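Local coordinates for elicitor protein Hrip2 (Magnaporthe oryzae, PDB 5FID), which acts as a protein elicitor of the rice blast fungus, probably triggering defence responses in the host plant, at the interface of chains A and B. Numbering follows the deposited sequence. Chains: chain A/B, Elicitor protein Hrip2.

Contact 1: the interface of chains A and B. Residues chain A 119-121, 123; chain B 101-102, 123.
A:Tyr123 and B:Gln102 meet across the interface of two copies of this Bys1-family elicitor, a pairing that the deposited assembly shows but that may not be the biological one. The amide oxygen OE1 of B:Gln102 comes alongside the CE1–OH edge of the phenol ring, tilted out of its plane, and lies 3.0 Å from OH of A:Tyr123. With the amide as modelled, the phenol would be the donor of this hydrogen bond, reaching OE1 obliquely, well off the C–O direction. The side chains cross at about a right angle, with ring and amide planes turned 66° apart. A second polar link runs through water: the backbone N of B:Gln102 gives a nearly straight bond (173° at H) to water 1, which lies 2.6 Å from the carbonyl O of A:Lys120. This link accompanies a parallel beta bridge between A:Lys120 and B:Cys101.

Apolar contacts flank these bonds. The aliphatic chain of A:Lys121, extended beyond CG, runs across the amide end of B:Gln102, its CG 3.8 Å from CD. Selenomethionine A:Met119 has CG anti to the backbone N (chi1 -180°) and then bends at chi2 and chi3, which rests its selenium on the carbonyl group of B:Cys101, SE 3.3 Å from C. On the other flank B:Tyr123 brings its CD1 to the edge of the A:Tyr123 ring, in its plane, 3.7 Å from CD1 of that ring; an antiparallel bridge joins the two tyrosines' backbones.

Contact 2: the interface of chains A and B. Residues chain A 68, 77, 122-124; chain B 68-70, 77, 122, 124.
A:Val122 and A:Gly124 pair with B:Gly124 and B:Val122 in a short antiparallel ladder, where the start of strand 123-126 of each chain meets its two-fold copy. The amide N of B:Gly124 donates to the carbonyl O of A:Val122 at 2.9 Å, and the amide N of A:Gly124 returns the bond to O of B:Val122 at the same length. Water 2 extends the ladder, bridging the carbonyl O of A:Gly124 and the backbone N of B:Val122. With no side chain on either glycine, each valine packs its CB against the CA of the glycine opposite.

Beside this ladder the side chains of A:Tyr77 and B:Tyr77, both from strand 75-81, stack face to face. Their ring centroids are 3.6 Å apart and the planes 14° apart, with each ring offset toward the rim of the other. The rings run roughly head to tail, the phenol end of B:Tyr77 lying over the root of the A:Tyr77 ring, OH 3.9 Å from CG. Both residues hold CG anti to the carbonyl carbon, beside the backbone N (chi1 -57° in A:Tyr77), and in this setting the two rings overlap face on. A:Val122 reaches the edge of the B:Tyr77 ring, in plane, with CG1 3.8 Å from CE2.

Serines line the phenol ends. B:Ser70 lays its CB against the rim of the A:Tyr77 ring, 3.5 Å from CE2, while its OG turns to the hydroxyls of B:Tyr77 and A:Ser68. A weak hydrogen bond runs from OG of B:Ser68 to OH of A:Tyr77, and another from OG of B:Ser70 to OG of A:Ser68. Within chain B, the same OG of B:Ser70 holds the phenol OH of B:Tyr77 by a hydrogen bond of 2.7 Å.

Contact 1: the interface of chains A and B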
# COMPACT_ATOMS: atom_id res chain seq x y z
N MSE A 119 -4.77 -11.62 5.76
CA MSE A 119 -3.58 -10.78 5.67
C MSE A 119 -3.58 -10.04 4.35
O MSE A 119 -3.11 -10.56 3.33
CB MSE A 119 -2.30 -11.61 5.83
CG MSE A 119 -1.02 -10.78 5.74
SE MSE A 119 -1.01 -9.25 6.99
CE MSE A 119 -1.37 -10.21 8.65
N LYS A 120 -4.09 -8.81 4.38
CA LYS A 120 -4.18 -7.99 3.18
C LYS A 120 -2.82 -7.44 2.77
O LYS A 120 -2.02 -7.04 3.62
CB LYS A 120 -5.18 -6.84 3.39
CG LYS A 120 -6.60 -7.32 3.63
CD LYS A 120 -7.21 -7.91 2.35
CE LYS A 120 -8.07 -6.88 1.64
NZ LYS A 120 -8.58 -7.36 0.32
N LYS A 121 -2.57 -7.43 1.48
CA LYS A 121 -1.32 -6.92 0.95
C LYS A 121 -1.65 -6.01 -0.21
O LYS A 121 -2.05 -6.46 -1.28
CB LYS A 121 -0.38 -8.07 0.56
CG LYS A 121 0.20 -8.78 1.78
CD LYS A 121 1.20 -9.86 1.42
CE LYS A 121 1.83 -10.47 2.68
NZ LYS A 121 2.76 -11.59 2.33
N TYR A 123 -0.20 -2.30 -2.01
CA TYR A 123 0.94 -1.39 -2.04
C TYR A 123 0.64 -0.11 -2.79
O TYR A 123 -0.16 -0.11 -3.73
CB TYR A 123 2.17 -2.07 -2.65
CG TYR A 123 2.59 -3.33 -1.93
CD1 TYR A 123 3.00 -3.30 -0.61
CD2 TYR A 123 2.59 -4.55 -2.58
CE1 TYR A 123 3.38 -4.46 0.05
CE2 TYR A 123 2.97 -5.71 -1.93
CZ TYR A 123 3.36 -5.66 -0.62
OH TYR A 123 3.75 -6.81 0.02
N CYS B 101 -3.45 -6.98 8.47
CA CYS B 101 -2.77 -6.15 7.47
C CYS B 101 -1.28 -6.07 7.80
O CYS B 101 -0.87 -6.44 8.89
CB CYS B 101 -3.40 -4.76 7.43
SG CYS B 101 -5.14 -4.71 6.96
N GLN B 102 -0.48 -5.59 6.86
CA GLN B 102 0.97 -5.57 7.06
C GLN B 102 1.44 -4.45 7.98
O GLN B 102 0.96 -3.32 7.89
CB GLN B 102 1.71 -5.43 5.73
CG GLN B 102 1.50 -6.58 4.78
CD GLN B 102 2.61 -6.67 3.75
OE1 GLN B 102 2.52 -6.09 2.67
NE2 GLN B 102 3.67 -7.40 4.10
N TYR B 123 1.40 0.81 2.57
CA TYR B 123 0.61 -0.41 2.74
C TYR B 123 -0.86 -0.05 2.88
O TYR B 123 -1.20 0.98 3.47
CB TYR B 123 1.06 -1.18 3.98
CG TYR B 123 2.51 -1.61 3.96
CD1 TYR B 123 3.21 -1.73 2.77
CD2 TYR B 123 3.18 -1.91 5.14
CE1 TYR B 123 4.55 -2.13 2.76
CE2 TYR B 123 4.51 -2.31 5.13
CZ TYR B 123 5.19 -2.42 3.94
OH TYR B 123 6.51 -2.82 3.94
O HOH W 1 -1.41 -4.53 4.20

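Contact 2: the interface of chains A and B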
# COMPACT_ATOMS: atom_id res chain seq x y z
N SER A 68 -6.22 1.35 -7.80
CA SER A 68 -6.94 2.61 -7.68
C SER A 68 -5.89 3.72 -7.57
O SER A 68 -4.70 3.43 -7.46
CB SER A 68 -7.86 2.60 -6.46
OG SER A 68 -7.11 2.70 -5.26
N TYR A 77 -2.39 2.62 -6.25
CA TYR A 77 -2.41 1.48 -5.33
C TYR A 77 -2.72 0.22 -6.12
O TYR A 77 -3.48 0.26 -7.08
CB TYR A 77 -3.45 1.72 -4.24
CG TYR A 77 -3.22 3.02 -3.46
CD1 TYR A 77 -2.24 3.10 -2.48
CD2 TYR A 77 -3.98 4.15 -3.71
CE1 TYR A 77 -2.04 4.28 -1.76
CE2 TYR A 77 -3.78 5.32 -3.01
CZ TYR A 77 -2.81 5.38 -2.03
OH TYR A 77 -2.62 6.56 -1.33
N VAL A 122 -1.54 -4.71 0.06
CA VAL A 122 -1.88 -3.68 -0.91
C VAL A 122 -0.73 -2.70 -0.85
O VAL A 122 -0.29 -2.35 0.24
CB VAL A 122 -3.21 -2.98 -0.52
CG1 VAL A 122 -3.60 -1.91 -1.53
CG2 VAL A 122 -4.32 -4.00 -0.41
N TYR A 123 -0.20 -2.30 -2.01
CA TYR A 123 0.94 -1.39 -2.04
C TYR A 123 0.64 -0.11 -2.79
O TYR A 123 -0.16 -0.11 -3.73
CB TYR A 123 2.17 -2.07 -2.65
CG TYR A 123 2.59 -3.33 -1.93
CD1 TYR A 123 3.00 -3.30 -0.61
CD2 TYR A 123 2.59 -4.55 -2.58
CE1 TYR A 123 3.38 -4.46 0.05
CE2 TYR A 123 2.97 -5.71 -1.93
CZ TYR A 123 3.36 -5.66 -0.62
OH TYR A 123 3.75 -6.81 0.02
N GLY A 124 1.30 0.97 -2.37
CA GLY A 124 1.22 2.26 -3.04
C GLY A 124 2.54 2.67 -3.69
O GLY A 124 3.62 2.26 -3.27
N SER B 68 -3.41 7.89 4.48
CA SER B 68 -4.18 8.46 3.37
C SER B 68 -5.27 7.53 2.87
O SER B 68 -5.43 6.41 3.37
CB SER B 68 -3.27 8.84 2.20
OG SER B 68 -2.56 7.72 1.73
N PHE B 69 -6.01 7.99 1.87
CA PHE B 69 -7.15 7.25 1.32
C PHE B 69 -7.15 7.34 -0.20
O PHE B 69 -6.43 8.15 -0.77
CB PHE B 69 -8.44 7.82 1.90
CG PHE B 69 -8.40 7.99 3.39
CD1 PHE B 69 -8.16 9.23 3.96
CD2 PHE B 69 -8.56 6.89 4.23
CE1 PHE B 69 -8.11 9.39 5.34
CE2 PHE B 69 -8.51 7.04 5.61
CZ PHE B 69 -8.28 8.30 6.16
N SER B 70 -7.96 6.50 -0.85
CA SER B 70 -7.96 6.42 -2.31
C SER B 70 -9.38 6.45 -2.86
O SER B 70 -10.34 6.63 -2.10
CB SER B 70 -7.29 5.13 -2.77
OG SER B 70 -7.97 3.99 -2.26
N TYR B 77 -4.36 3.87 3.86
CA TYR B 77 -2.99 3.55 3.48
C TYR B 77 -2.00 4.26 4.38
O TYR B 77 -2.16 5.45 4.69
CB TYR B 77 -2.74 3.97 2.02
CG TYR B 77 -3.73 3.38 1.05
CD1 TYR B 77 -4.88 4.07 0.71
CD2 TYR B 77 -3.52 2.14 0.46
CE1 TYR B 77 -5.80 3.54 -0.19
CE2 TYR B 77 -4.43 1.60 -0.45
CZ TYR B 77 -5.57 2.31 -0.76
OH TYR B 77 -6.49 1.81 -1.66
N VAL B 122 4.18 1.74 0.93
CA VAL B 122 2.92 2.28 1.39
C VAL B 122 1.99 1.09 1.41
O VAL B 122 1.82 0.43 0.40
CB VAL B 122 2.39 3.32 0.40
CG1 VAL B 122 1.05 3.87 0.88
CG2 VAL B 122 3.41 4.45 0.22
N GLY B 124 -1.74 -0.89 2.34
CA GLY B 124 -3.18 -0.66 2.45
C GLY B 124 -3.87 -1.61 3.41
O GLY B 124 -3.36 -2.71 3.64
O HOH W 2 4.90 0.41 -1.72

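Contact 1 and contact 2 are neighbouring patches of one two-fold interface, the centres of their C-alpha atoms about 9 Å apart, and they share A:Tyr123. That residue opens strand 123-126: its side chain serves contact 1, while its backbone lies between the paired residues of contact 2. Contact 1 is built mainly of loop and side-chain contacts, contact 2 of backbone pairing and a ring stack from strand 75-81, with a bridging water in each. Contact 2 straddles the two-fold axis, whereas the loop contacts of contact 1 recur on its other side with the chains exchanged; through this arrangement the copies could associate as a dimer.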